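Side-chain contacts in endoglucanase (Uncultured bacterium, PDB 3X17), which catalyses the endo-type hydrolysis of beta-1,4-glucosidic bonds in cellulose, as a family 9 glycoside hydrolase: residues 147-152 / 259-264; 274-279 / 309-314; 338-343 / 357-362; 479-482 / 487-490; 529-532 / 538-541. All blocks are in the same frame, centred on the assembly; numbering follows the deposited sequence.

Interaction 1: residues 147-152 / 259-264; sequences LDHHED and EQDVQR. With ZN (zinc ion), chain C.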
# COMPACT_ATOMS: atom_id res chain seq x y z
N LEU A 147 -12.27 -2.20 -24.22
CA LEU A 147 -12.45 -0.87 -23.70
C LEU A 147 -13.57 -0.80 -22.70
O LEU A 147 -14.66 -1.18 -22.99
CB LEU A 147 -12.77 0.07 -24.82
CG LEU A 147 -12.32 1.51 -24.78
CD1 LEU A 147 -13.24 2.40 -25.50
CD2 LEU A 147 -12.07 2.00 -23.44
N ASP A 148 -13.29 -0.28 -21.52
CA ASP A 148 -14.31 -0.20 -20.46
C ASP A 148 -14.61 1.24 -20.09
O ASP A 148 -13.70 2.07 -20.02
CB ASP A 148 -13.79 -0.93 -19.21
CG ASP A 148 -12.42 -0.41 -18.76
OD1 ASP A 148 -11.51 -0.28 -19.61
OD2 ASP A 148 -12.26 -0.08 -17.56
N HIS A 149 -15.85 1.50 -19.72
CA HIS A 149 -16.16 2.72 -18.98
C HIS A 149 -15.67 3.90 -19.78
O HIS A 149 -15.30 4.95 -19.22
CB HIS A 149 -15.50 2.70 -17.59
CG HIS A 149 -16.00 1.59 -16.71
ND1 HIS A 149 -15.17 0.65 -16.15
CD2 HIS A 149 -17.26 1.24 -16.34
CE1 HIS A 149 -15.88 -0.22 -15.45
NE2 HIS A 149 -17.16 0.11 -15.56
N HIS A 150 -15.81 3.79 -21.09
CA HIS A 150 -15.54 4.92 -21.97
C HIS A 150 -16.55 6.07 -21.83
O HIS A 150 -16.33 7.16 -22.39
CB HIS A 150 -15.45 4.48 -23.43
CG HIS A 150 -14.83 5.51 -24.32
ND1 HIS A 150 -15.58 6.36 -25.11
CD2 HIS A 150 -13.55 5.91 -24.46
CE1 HIS A 150 -14.77 7.17 -25.78
NE2 HIS A 150 -13.53 6.92 -25.40
N GLU A 151 -17.65 5.84 -21.11
CA GLU A 151 -18.62 6.93 -20.89
C GLU A 151 -18.48 7.67 -19.56
O GLU A 151 -19.39 8.38 -19.14
CB GLU A 151 -20.07 6.43 -21.10
CG GLU A 151 -20.36 5.88 -22.51
CD GLU A 151 -19.94 6.85 -23.61
OE1 GLU A 151 -20.35 8.03 -23.53
OE2 GLU A 151 -19.19 6.45 -24.54
N ASP A 152 -17.34 7.51 -18.88
CA ASP A 152 -17.15 8.12 -17.54
C ASP A 152 -16.98 9.63 -17.73
O ASP A 152 -16.07 10.04 -18.44
CB ASP A 152 -15.86 7.58 -16.88
CG ASP A 152 -15.98 6.15 -16.36
OD1 ASP A 152 -17.09 5.57 -16.37
OD2 ASP A 152 -14.94 5.58 -15.92
N GLU A 259 -15.94 -4.21 -19.21
CA GLU A 259 -16.62 -3.80 -20.44
C GLU A 259 -18.08 -4.23 -20.43
O GLU A 259 -18.87 -3.72 -21.19
CB GLU A 259 -15.96 -4.37 -21.70
CG GLU A 259 -14.50 -4.73 -21.56
CD GLU A 259 -14.30 -6.10 -20.92
OE1 GLU A 259 -14.26 -6.12 -19.68
OE2 GLU A 259 -14.12 -7.11 -21.64
N GLN A 260 -18.42 -5.20 -19.59
CA GLN A 260 -19.83 -5.53 -19.39
C GLN A 260 -20.54 -4.57 -18.42
O GLN A 260 -21.78 -4.59 -18.33
CB GLN A 260 -19.99 -6.98 -18.97
CG GLN A 260 -19.46 -7.97 -20.01
CD GLN A 260 -19.57 -9.43 -19.55
OE1 GLN A 260 -19.88 -10.31 -20.36
NE2 GLN A 260 -19.26 -9.70 -18.27
N ASP A 261 -19.77 -3.75 -17.70
CA ASP A 261 -20.36 -2.89 -16.67
C ASP A 261 -20.79 -1.61 -17.34
O ASP A 261 -20.02 -0.65 -17.42
CB ASP A 261 -19.36 -2.60 -15.53
CG ASP A 261 -19.97 -1.71 -14.44
OD1 ASP A 261 -21.12 -1.95 -14.05
OD2 ASP A 261 -19.28 -0.79 -13.94
N VAL A 262 -21.97 -1.64 -17.93
CA VAL A 262 -22.33 -0.68 -18.95
C VAL A 262 -23.35 0.33 -18.39
O VAL A 262 -23.72 1.30 -19.04
CB VAL A 262 -22.81 -1.43 -20.23
CG1 VAL A 262 -24.33 -1.64 -20.25
CG2 VAL A 262 -22.29 -0.78 -21.48
N GLN A 263 -23.66 0.18 -17.10
CA GLN A 263 -24.47 1.18 -16.41
C GLN A 263 -23.88 2.61 -16.54
O GLN A 263 -22.69 2.78 -16.76
CB GLN A 263 -24.67 0.81 -14.94
CG GLN A 263 -23.37 0.81 -14.13
CD GLN A 263 -23.61 0.60 -12.66
OE1 GLN A 263 -24.49 1.22 -12.06
NE2 GLN A 263 -22.81 -0.27 -12.04
N ARG A 264 -24.74 3.62 -16.45
CA ARG A 264 -24.27 4.98 -16.52
C ARG A 264 -23.41 5.21 -15.27
O ARG A 264 -23.71 4.65 -14.20
CB ARG A 264 -25.45 5.93 -16.53
CG ARG A 264 -25.05 7.40 -16.39
CD ARG A 264 -26.16 8.30 -16.85
NE ARG A 264 -26.21 8.31 -18.30
CZ ARG A 264 -26.70 9.31 -19.02
NH1 ARG A 264 -27.20 10.38 -18.43
NH2 ARG A 264 -26.68 9.22 -20.34
ZN ZN C . -13.08 0.79 -16.06
O HOH W 1 -17.78 -0.45 -19.56

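Interaction 2: residues 274-279 / 309-314; sequences DTAKAA and RFLAAS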
# COMPACT_ATOMS: atom_id res chain seq x y z
N ASP A 274 -10.40 16.01 -0.84
CA ASP A 274 -9.98 15.54 -2.15
C ASP A 274 -9.23 16.65 -2.87
O ASP A 274 -8.24 16.38 -3.57
CB ASP A 274 -11.17 15.05 -3.00
CG ASP A 274 -11.73 13.72 -2.51
OD1 ASP A 274 -10.95 12.75 -2.38
OD2 ASP A 274 -12.98 13.63 -2.30
N THR A 275 -9.73 17.88 -2.76
CA THR A 275 -9.10 18.99 -3.45
C THR A 275 -7.65 19.17 -2.94
O THR A 275 -6.69 19.30 -3.73
CB THR A 275 -9.96 20.27 -3.25
OG1 THR A 275 -11.28 20.07 -3.80
CG2 THR A 275 -9.32 21.46 -3.92
N ALA A 276 -7.48 19.06 -1.63
CA ALA A 276 -6.16 19.24 -0.99
C ALA A 276 -5.23 18.02 -1.26
O ALA A 276 -4.07 18.20 -1.62
CB ALA A 276 -6.35 19.44 0.54
N LYS A 277 -5.75 16.81 -1.15
CA LYS A 277 -4.98 15.62 -1.54
C LYS A 277 -4.48 15.72 -2.98
O LYS A 277 -3.31 15.46 -3.25
CB LYS A 277 -5.78 14.33 -1.39
CG LYS A 277 -5.89 13.80 0.03
CD LYS A 277 -6.91 12.66 0.05
CE LYS A 277 -6.90 11.87 1.35
NZ LYS A 277 -7.81 12.52 2.35
N ALA A 278 -5.32 16.19 -3.90
CA ALA A 278 -4.90 16.24 -5.29
C ALA A 278 -3.86 17.34 -5.44
O ALA A 278 -2.88 17.17 -6.14
CB ALA A 278 -6.09 16.47 -6.20
N ALA A 279 -4.07 18.46 -4.76
CA ALA A 279 -3.06 19.51 -4.71
C ALA A 279 -1.72 18.95 -4.28
O ALA A 279 -0.71 19.23 -4.90
CB ALA A 279 -3.48 20.70 -3.78
N ARG A 309 -6.06 27.74 -4.49
CA ARG A 309 -6.85 28.98 -4.53
C ARG A 309 -8.28 28.70 -4.06
O ARG A 309 -8.83 29.40 -3.20
CB ARG A 309 -6.89 29.55 -5.94
CG ARG A 309 -5.86 30.62 -6.19
CD ARG A 309 -5.67 30.87 -7.68
NE ARG A 309 -4.26 30.66 -8.00
CZ ARG A 309 -3.80 30.00 -9.05
NH1 ARG A 309 -4.62 29.58 -10.00
NH2 ARG A 309 -2.49 29.86 -9.20
N PHE A 310 -8.84 27.60 -4.56
CA PHE A 310 -10.13 27.15 -4.06
C PHE A 310 -10.13 26.92 -2.55
O PHE A 310 -11.04 27.38 -1.87
CB PHE A 310 -10.61 25.89 -4.78
CG PHE A 310 -11.99 25.47 -4.36
CD1 PHE A 310 -13.11 26.03 -4.98
CD2 PHE A 310 -12.16 24.58 -3.32
CE1 PHE A 310 -14.39 25.69 -4.55
CE2 PHE A 310 -13.44 24.20 -2.91
CZ PHE A 310 -14.56 24.78 -3.51
N LEU A 311 -9.18 26.15 -2.04
CA LEU A 311 -9.12 25.89 -0.59
C LEU A 311 -8.98 27.15 0.28
O LEU A 311 -9.50 27.20 1.38
CB LEU A 311 -7.99 24.91 -0.23
CG LEU A 311 -8.14 23.50 -0.78
CD1 LEU A 311 -6.77 22.85 -0.84
CD2 LEU A 311 -9.12 22.72 0.11
N ALA A 312 -8.22 28.13 -0.18
CA ALA A 312 -7.98 29.32 0.64
C ALA A 312 -9.24 30.21 0.71
O ALA A 312 -9.38 31.00 1.64
CB ALA A 312 -6.77 30.10 0.14
N ALA A 313 -10.22 29.93 -0.15
CA ALA A 313 -11.45 30.71 -0.22
C ALA A 313 -12.61 29.92 0.35
O ALA A 313 -13.77 30.32 0.23
CB ALA A 313 -11.77 31.11 -1.68
N SER A 314 -12.34 28.75 0.88
CA SER A 314 -13.43 27.83 1.18
C SER A 314 -13.23 27.18 2.55
O SER A 314 -12.11 26.86 2.92
CB SER A 314 -13.52 26.77 0.08
OG SER A 314 -14.44 25.77 0.46

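Interaction 3: residues 338-343 / 357-362; sequences DDRFWA and HDYIAR. With CA (calcium ion), chain E.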
# COMPACT_ATOMS: atom_id res chain seq x y z
N ASP A 338 -5.49 17.78 7.95
CA ASP A 338 -4.30 17.02 7.67
C ASP A 338 -3.97 16.98 6.19
O ASP A 338 -2.80 17.03 5.80
CB ASP A 338 -4.32 15.61 8.31
CG ASP A 338 -5.58 14.84 7.99
OD1 ASP A 338 -6.24 15.14 6.97
OD2 ASP A 338 -5.91 13.91 8.77
N ASP A 339 -5.02 16.92 5.36
CA ASP A 339 -4.87 17.06 3.91
C ASP A 339 -4.41 18.46 3.47
O ASP A 339 -3.52 18.57 2.62
CB ASP A 339 -6.19 16.68 3.22
CG ASP A 339 -6.77 15.39 3.78
OD1 ASP A 339 -6.32 14.32 3.37
OD2 ASP A 339 -7.68 15.43 4.64
N ARG A 340 -4.97 19.52 4.06
CA ARG A 340 -4.48 20.88 3.74
C ARG A 340 -3.03 21.10 4.17
O ARG A 340 -2.24 21.70 3.44
CB ARG A 340 -5.36 21.98 4.35
CG ARG A 340 -6.78 22.01 3.86
CD ARG A 340 -7.59 23.09 4.61
NE ARG A 340 -9.01 23.05 4.28
CZ ARG A 340 -9.68 24.04 3.69
NH1 ARG A 340 -9.07 25.17 3.36
NH2 ARG A 340 -10.97 23.90 3.44
N PHE A 341 -2.68 20.65 5.38
CA PHE A 341 -1.28 20.70 5.82
C PHE A 341 -0.38 20.09 4.73
O PHE A 341 0.59 20.73 4.26
CB PHE A 341 -1.13 19.92 7.14
CG PHE A 341 0.30 19.68 7.56
CD1 PHE A 341 1.02 20.66 8.23
CD2 PHE A 341 0.92 18.46 7.29
CE1 PHE A 341 2.32 20.43 8.66
CE2 PHE A 341 2.22 18.21 7.74
CZ PHE A 341 2.93 19.23 8.38
N TRP A 342 -0.72 18.87 4.30
CA TRP A 342 0.12 18.15 3.34
C TRP A 342 0.24 18.91 2.03
O TRP A 342 1.32 19.06 1.48
CB TRP A 342 -0.44 16.75 3.11
CG TRP A 342 0.24 15.98 2.03
CD1 TRP A 342 1.58 15.92 1.78
CD2 TRP A 342 -0.37 15.01 1.17
NE1 TRP A 342 1.83 15.03 0.76
CE2 TRP A 342 0.65 14.45 0.37
CE3 TRP A 342 -1.70 14.61 0.95
CZ2 TRP A 342 0.37 13.56 -0.68
CZ3 TRP A 342 -1.98 13.75 -0.11
CH2 TRP A 342 -0.94 13.22 -0.90
N ALA A 343 -0.88 19.43 1.55
CA ALA A 343 -0.87 20.24 0.33
C ALA A 343 -0.01 21.49 0.50
O ALA A 343 0.81 21.81 -0.36
CB ALA A 343 -2.31 20.59 -0.10
N HIS A 357 3.92 28.46 3.23
CA HIS A 357 4.55 28.30 4.56
C HIS A 357 3.77 29.01 5.68
O HIS A 357 3.68 28.51 6.80
CB HIS A 357 6.03 28.72 4.57
CG HIS A 357 6.73 28.35 5.83
ND1 HIS A 357 7.44 27.18 5.97
CD2 HIS A 357 6.70 28.92 7.06
CE1 HIS A 357 7.84 27.04 7.22
NE2 HIS A 357 7.41 28.09 7.90
N ASP A 358 3.16 30.15 5.35
CA ASP A 358 2.25 30.84 6.27
C ASP A 358 1.17 29.89 6.79
O ASP A 358 0.88 29.87 7.99
CB ASP A 358 1.59 32.06 5.61
CG ASP A 358 2.55 33.25 5.44
OD1 ASP A 358 3.65 33.22 6.01
OD2 ASP A 358 2.23 34.19 4.67
N TYR A 359 0.57 29.11 5.89
CA TYR A 359 -0.48 28.20 6.33
C TYR A 359 0.11 27.22 7.33
O TYR A 359 -0.46 26.98 8.40
CB TYR A 359 -1.12 27.46 5.15
CG TYR A 359 -2.27 26.56 5.57
CD1 TYR A 359 -2.04 25.26 5.95
CD2 TYR A 359 -3.59 27.04 5.63
CE1 TYR A 359 -3.04 24.43 6.34
CE2 TYR A 359 -4.61 26.21 6.07
CZ TYR A 359 -4.32 24.90 6.39
OH TYR A 359 -5.30 24.03 6.80
N ILE A 360 1.30 26.71 7.01
CA ILE A 360 1.95 25.75 7.90
C ILE A 360 2.22 26.36 9.28
O ILE A 360 1.86 25.77 10.30
CB ILE A 360 3.24 25.19 7.29
CG1 ILE A 360 2.95 24.54 5.92
CG2 ILE A 360 3.87 24.18 8.23
CD1 ILE A 360 4.22 24.27 5.06
N ALA A 361 2.77 27.57 9.30
CA ALA A 361 3.13 28.24 10.57
C ALA A 361 1.90 28.55 11.42
O ALA A 361 1.91 28.35 12.63
CB ALA A 361 3.95 29.53 10.30
N ARG A 362 0.82 28.98 10.76
CA ARG A 362 -0.47 29.18 11.42
C ARG A 362 -0.96 27.90 12.09
O ARG A 362 -1.33 27.91 13.29
CB ARG A 362 -1.51 29.69 10.40
CG ARG A 362 -2.86 30.11 10.99
CD ARG A 362 -3.88 30.53 9.89
NE ARG A 362 -3.23 30.85 8.61
CZ ARG A 362 -3.72 30.55 7.41
NH1 ARG A 362 -4.90 29.92 7.29
NH2 ARG A 362 -3.04 30.87 6.31
CA CA E . -8.25 14.00 6.27
O HOH W 2 -8.22 13.46 8.70

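Interaction 4: residues 479-482 / 487-490; sequences YVTG and PPRN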
# COMPACT_ATOMS: atom_id res chain seq x y z
N TYR A 479 -0.20 -12.83 1.00
CA TYR A 479 -1.36 -11.99 0.77
C TYR A 479 -1.26 -11.25 -0.56
O TYR A 479 -2.06 -10.37 -0.83
CB TYR A 479 -1.56 -11.01 1.93
CG TYR A 479 -2.01 -11.69 3.23
CD1 TYR A 479 -3.27 -12.31 3.34
CD2 TYR A 479 -1.14 -11.80 4.32
CE1 TYR A 479 -3.69 -12.93 4.54
CE2 TYR A 479 -1.55 -12.42 5.53
CZ TYR A 479 -2.82 -12.99 5.62
OH TYR A 479 -3.19 -13.60 6.80
N VAL A 480 -0.25 -11.58 -1.36
CA VAL A 480 -0.08 -10.91 -2.64
C VAL A 480 -0.33 -11.88 -3.78
O VAL A 480 0.31 -12.93 -3.86
CB VAL A 480 1.33 -10.29 -2.83
CG1 VAL A 480 1.38 -9.54 -4.17
CG2 VAL A 480 1.65 -9.33 -1.70
N THR A 481 -1.25 -11.53 -4.66
CA THR A 481 -1.65 -12.47 -5.72
C THR A 481 -0.47 -12.81 -6.60
O THR A 481 0.33 -11.92 -6.94
CB THR A 481 -2.77 -11.91 -6.59
OG1 THR A 481 -2.36 -10.68 -7.18
CG2 THR A 481 -3.99 -11.65 -5.74
N GLY A 482 -0.38 -14.08 -7.01
CA GLY A 482 0.67 -14.50 -7.95
C GLY A 482 2.08 -14.57 -7.35
O GLY A 482 3.04 -14.84 -8.07
N PRO A 487 -0.64 -17.94 -2.27
CA PRO A 487 -1.29 -16.67 -2.50
C PRO A 487 -2.83 -16.77 -2.43
O PRO A 487 -3.38 -17.88 -2.27
CB PRO A 487 -0.84 -16.32 -3.92
CG PRO A 487 -0.72 -17.67 -4.60
CD PRO A 487 -0.14 -18.54 -3.53
N PRO A 488 -3.52 -15.63 -2.54
CA PRO A 488 -4.98 -15.62 -2.64
C PRO A 488 -5.46 -16.13 -3.99
O PRO A 488 -5.22 -15.50 -5.01
CB PRO A 488 -5.32 -14.14 -2.48
CG PRO A 488 -4.12 -13.53 -1.84
CD PRO A 488 -2.97 -14.28 -2.42
N ARG A 489 -6.14 -17.27 -4.00
CA ARG A 489 -6.64 -17.83 -5.23
C ARG A 489 -8.02 -17.30 -5.57
O ARG A 489 -8.44 -17.36 -6.71
CB ARG A 489 -6.69 -19.35 -5.11
CG ARG A 489 -5.36 -20.02 -5.38
CD ARG A 489 -5.28 -21.35 -4.68
NE ARG A 489 -3.88 -21.72 -4.53
CZ ARG A 489 -3.20 -21.68 -3.39
NH1 ARG A 489 -3.81 -21.38 -2.25
NH2 ARG A 489 -1.94 -22.08 -3.37
N ASN A 490 -8.73 -16.79 -4.57
CA ASN A 490 -10.10 -16.38 -4.77
C ASN A 490 -10.32 -14.96 -4.34
O ASN A 490 -11.21 -14.69 -3.53
CB ASN A 490 -11.03 -17.29 -3.95
CG ASN A 490 -10.83 -18.76 -4.27
OD1 ASN A 490 -10.86 -19.16 -5.43
ND2 ASN A 490 -10.58 -19.58 -3.24
O HOH W 3 -2.82 -15.65 -6.57

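Interaction 5: residues 529-532 / 538-541; sequences YADV and TNEP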
# COMPACT_ATOMS: atom_id res chain seq x y z
N TYR A 529 -9.17 -14.09 8.44
CA TYR A 529 -9.05 -13.91 6.98
C TYR A 529 -9.56 -15.15 6.28
O TYR A 529 -9.33 -16.25 6.75
CB TYR A 529 -7.58 -13.69 6.57
CG TYR A 529 -7.31 -13.97 5.10
CD1 TYR A 529 -7.41 -12.95 4.16
CD2 TYR A 529 -6.92 -15.24 4.67
CE1 TYR A 529 -7.12 -13.19 2.80
CE2 TYR A 529 -6.65 -15.49 3.30
CZ TYR A 529 -6.81 -14.47 2.37
OH TYR A 529 -6.53 -14.69 1.03
N ALA A 530 -10.12 -14.99 5.09
CA ALA A 530 -10.57 -16.15 4.30
C ALA A 530 -10.34 -15.98 2.83
O ALA A 530 -10.82 -15.01 2.22
CB ALA A 530 -12.06 -16.45 4.57
N ASP A 531 -9.68 -16.94 2.21
CA ASP A 531 -9.42 -16.83 0.78
C ASP A 531 -10.66 -17.22 -0.03
O ASP A 531 -10.69 -18.26 -0.66
CB ASP A 531 -8.19 -17.65 0.37
CG ASP A 531 -7.83 -17.46 -1.11
OD1 ASP A 531 -8.44 -16.58 -1.79
OD2 ASP A 531 -6.91 -18.17 -1.57
N VAL A 532 -11.66 -16.35 -0.05
CA VAL A 532 -12.86 -16.64 -0.81
C VAL A 532 -13.37 -15.36 -1.43
O VAL A 532 -13.22 -14.26 -0.85
CB VAL A 532 -13.97 -17.28 0.09
CG1 VAL A 532 -14.37 -16.33 1.20
CG2 VAL A 532 -15.17 -17.61 -0.75
N THR A 538 -11.62 -8.78 3.73
CA THR A 538 -10.50 -9.60 4.13
C THR A 538 -9.64 -9.93 2.91
O THR A 538 -8.41 -10.08 3.01
CB THR A 538 -11.08 -10.89 4.75
OG1 THR A 538 -11.13 -10.78 6.17
CG2 THR A 538 -10.44 -12.09 4.29
N ASN A 539 -10.29 -10.07 1.76
CA ASN A 539 -9.64 -10.71 0.61
C ASN A 539 -9.81 -9.89 -0.66
O ASN A 539 -9.83 -10.42 -1.78
CB ASN A 539 -10.17 -12.13 0.40
CG ASN A 539 -9.19 -13.00 -0.37
OD1 ASN A 539 -7.96 -12.95 -0.15
ND2 ASN A 539 -9.72 -13.81 -1.28
N GLU A 540 -9.96 -8.59 -0.46
CA GLU A 540 -10.05 -7.67 -1.59
C GLU A 540 -8.77 -6.80 -1.65
O GLU A 540 -8.37 -6.20 -0.64
CB GLU A 540 -11.28 -6.76 -1.46
CG GLU A 540 -11.51 -5.91 -2.73
CD GLU A 540 -12.59 -4.86 -2.60
OE1 GLU A 540 -12.95 -4.49 -1.47
OE2 GLU A 540 -13.06 -4.37 -3.66
N PRO A 541 -8.19 -6.68 -2.84
CA PRO A 541 -7.07 -5.77 -3.06
C PRO A 541 -7.56 -4.34 -3.18
O PRO A 541 -8.76 -4.12 -3.34
CB PRO A 541 -6.47 -6.25 -4.38
CG PRO A 541 -7.63 -6.82 -5.11
CD PRO A 541 -8.56 -7.41 -4.07

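Interaction 1: residues 147-152 / 259-264
H149 and D261 make the close part of this contact, where a zinc ligand on one loop is held by a carboxylate on another. The imidazole binds the zinc through ND1 at 2.1 Å, and on its other side NE2 donates to D261 OD2 at 2.8 Å. The acceptor lies near the ring plane, at the ring edge. For the carboxylate the bond arrives on the anti side, with ring and carboxylate planes 76° apart. D261 CG stands anti to the backbone N (chi1 -179°), which carries OD2 across to the ring, while OD1 takes Q263 NE2 on its syn lone pair; held at both oxygens, the carboxylate is fixed in rotation. A water seals the junction, accepting from H149 N at 2.7 Å and donating to D261 O. D148 adds its OD2 to the metal at 1.9 Å; C132 and H175 complete the site.

The contact is looser toward L147 and E259. E259 CB rests 3.7 Å from L147 O, and D148 CB lies 3.9 Å from E259 N, a van der Waals touch. E259 OE2 bonds to A146 N, and L147 is exposed to solvent.

With its ND1 on the metal and its NE2 hydrogen on an aspartate, H149 is fixed in rotation and tautomer. The carboxylate probably makes the imidazole a stronger electron donor, and D261 is a second-shell residue of the zinc site.

Interaction 2: residues 274-279 / 309-314
T275, A276 and L311 form a small, apolar, buried helix-to-helix contact within the catalytic domain, between helix 272-288 and helix 294-312, which follow each other in the chain. L311 does most of the touching. Its CG lies 3.9 Å from T275 CG2, and its CD1 branch reaches A276, 3.7 Å from both CB and CA. The T275 and L311 side chains run antiparallel past one another, so the leucine ends up alongside the threonine methyl and over the alanine.

The contact turns on how T275 divides its two branches. CG2 is anti to the backbone N and faces L311, whereas OG1 stands beside that N (chi1 -61°) and bonds to T271 O and V243 N. The hydroxyl is thus satisfied away from the apolar side. F310 adds a looser touch: its CD2 comes within 4.3 Å of the same T275 methyl, at an oblique angle to the ring.

T275 and A276 sit close to the start of their helix and L311 close to the end of its own, the antiparallel succession expected of neighbouring helices in an (alpha/alpha)6 barrel. The short A276 side chain lets the leucine approach the backbone of helix 272-288 directly. The F310 side chain also touches the loop residues R238, D240 and A242. T275 is also touched by A307, an earlier residue of helix 294-312, and A276 lies against D339 of helix 337-351.

Interaction 3: residues 338-343 / 357-362
Beside a calcium site, R340 and F341 pack on Y359 and I360; the residues just before them, D338 and D339, are themselves ligands of the metal. D338 OD1 binds the calcium at 2.4 Å and D339 OD2 at 2.2 Å. A water is a further ligand, and D333, D335 and V377 complete the shell. D338 CG is wedged between its backbone N and carbonyl carbon (chi1 51°), which folds the carboxylate back so that OD1 also takes a weak bond from D339 N. The other oxygen of D339, OD1, is held by the ammonium of K277.

On another side of the helix, the Y359 ring reaches across with CG anti to its backbone N. Its OH comes to 3.2 Å from R340 CB and 3.3 Å from R340 CD, so the hydroxyl end rests on the aliphatic part of the arginine, and the two side chains cross at about a right angle. The chain of R340, extended from CG to NE, carries the guanidinium past the tyrosine to D336, with which NE forms a salt bridge, and to the carbonyls of L311 and S314. Beside this, F341 CE1 meets I360 CG2 at 4.1 Å, obliquely to the ring.

The axes of the two short segments approach to 9.6 Å at 138°, so helices 337-351 and 354-366 run as a splayed antiparallel hairpin. W342 packs on A280 and M284 of helix 272-288, and P369 lies against F341.

Interaction 4: residues 479-482 / 487-490
P487 and P488 lay their rings against the backbone of residues 479-482, and the contact is mostly van der Waals. P488 has the larger share: its CD lies 3.8 Å from V480 C and its CG 3.9 Å from Y479 C, so one rim of the pyrrolidine ring runs along the backbone from Y479 C to V480 C. P487 meets the next peptides with a single atom, CB, which stands 3.6 Å from V480 O and 3.8 Å from G482 N. Side chain meets side chain only loosely, where T481 CG2 is 4.3 Å from P488 CB.

The polar part runs through solvent. One water accepts from G482 N at 2.9 Å and donates to P488 O at the same distance, bridging the two arms of the loop. Neither proline has an amide hydrogen to offer, which leaves the carbonyl groups to do the bonding: P487 O takes K477 NZ, and P488 O takes the water. T481 is fixed from the other side. Its hydroxyl, lodged between the backbone N and the carbonyl carbon (chi1 58°), bonds to V503 O and L506 N, so the methyl is left to face P488.

G482, at the solvent-exposed end, has a positive phi of 73°.

Both segments lie in the loop between helices 456-469 and 494-499. The sequence S-Y-V-T-G-L-G-S-N-P-P-R-N-P-H-H-R that runs through them fits the histidine-containing signature of glycoside hydrolase family 9, whose histidine comes two residues after N490.

Interaction 5: residues 529-532 / 538-541
The Y529 ring has the carbonyl O of T538 at its edge, in plane, 3.2 Å from CD1. N539 OD1 is also at the edge, near the ring plane, where the phenol hydroxyl donates to it at a short 2.5 Å. The amide of N539 is turned 81° from the ring, and OH approaches from well above the carbonyl plane and not along a lone pair. The ring of Y479 pairs edge-to-face with that of Y529.

N539 CG is anti to the backbone N (chi1 -157°), which drives the amide between Y529 and D531. Its ND2 donates to D531 OD1 at 3.1 Å, a bond bent to 138° that meets the anti side of the carboxylate, while CB rests 3.5 Å from A530 O. The amide is therefore gripped at both ends, which fixes which end is oxygen and which nitrogen.

D531 is the centre of an inverse gamma turn, closed by V532 N on A530 O at 2.8 Å. Its carboxylate also collects the backbone N-H groups of R489 and N490 and the ammonium of K477, which together hold it in place.

The spacing of Y529, D531 and E540 fits the second family 9 signature, which runs into helix 543-558, the last helix of the chain.

Along the chain the five contacts come in series; none nests within or crosses another. Interaction 1 closes the longest loop, joining the ends of a 106-residue span at the zinc site. Interaction 2 then pairs helices 272-288 and 294-312, and interaction 3 pairs 337-351 with 354-366. These two touch, their centres about 11 Å apart, so the calcium site is tied to the preceding helices. Interaction 4 closes a short loop before helix 494-499 and interaction 5 one before helix 543-558; they too touch, with centres about 9 Å apart. Their centres lie about 35 to 40 Å from those of interactions 2 and 3.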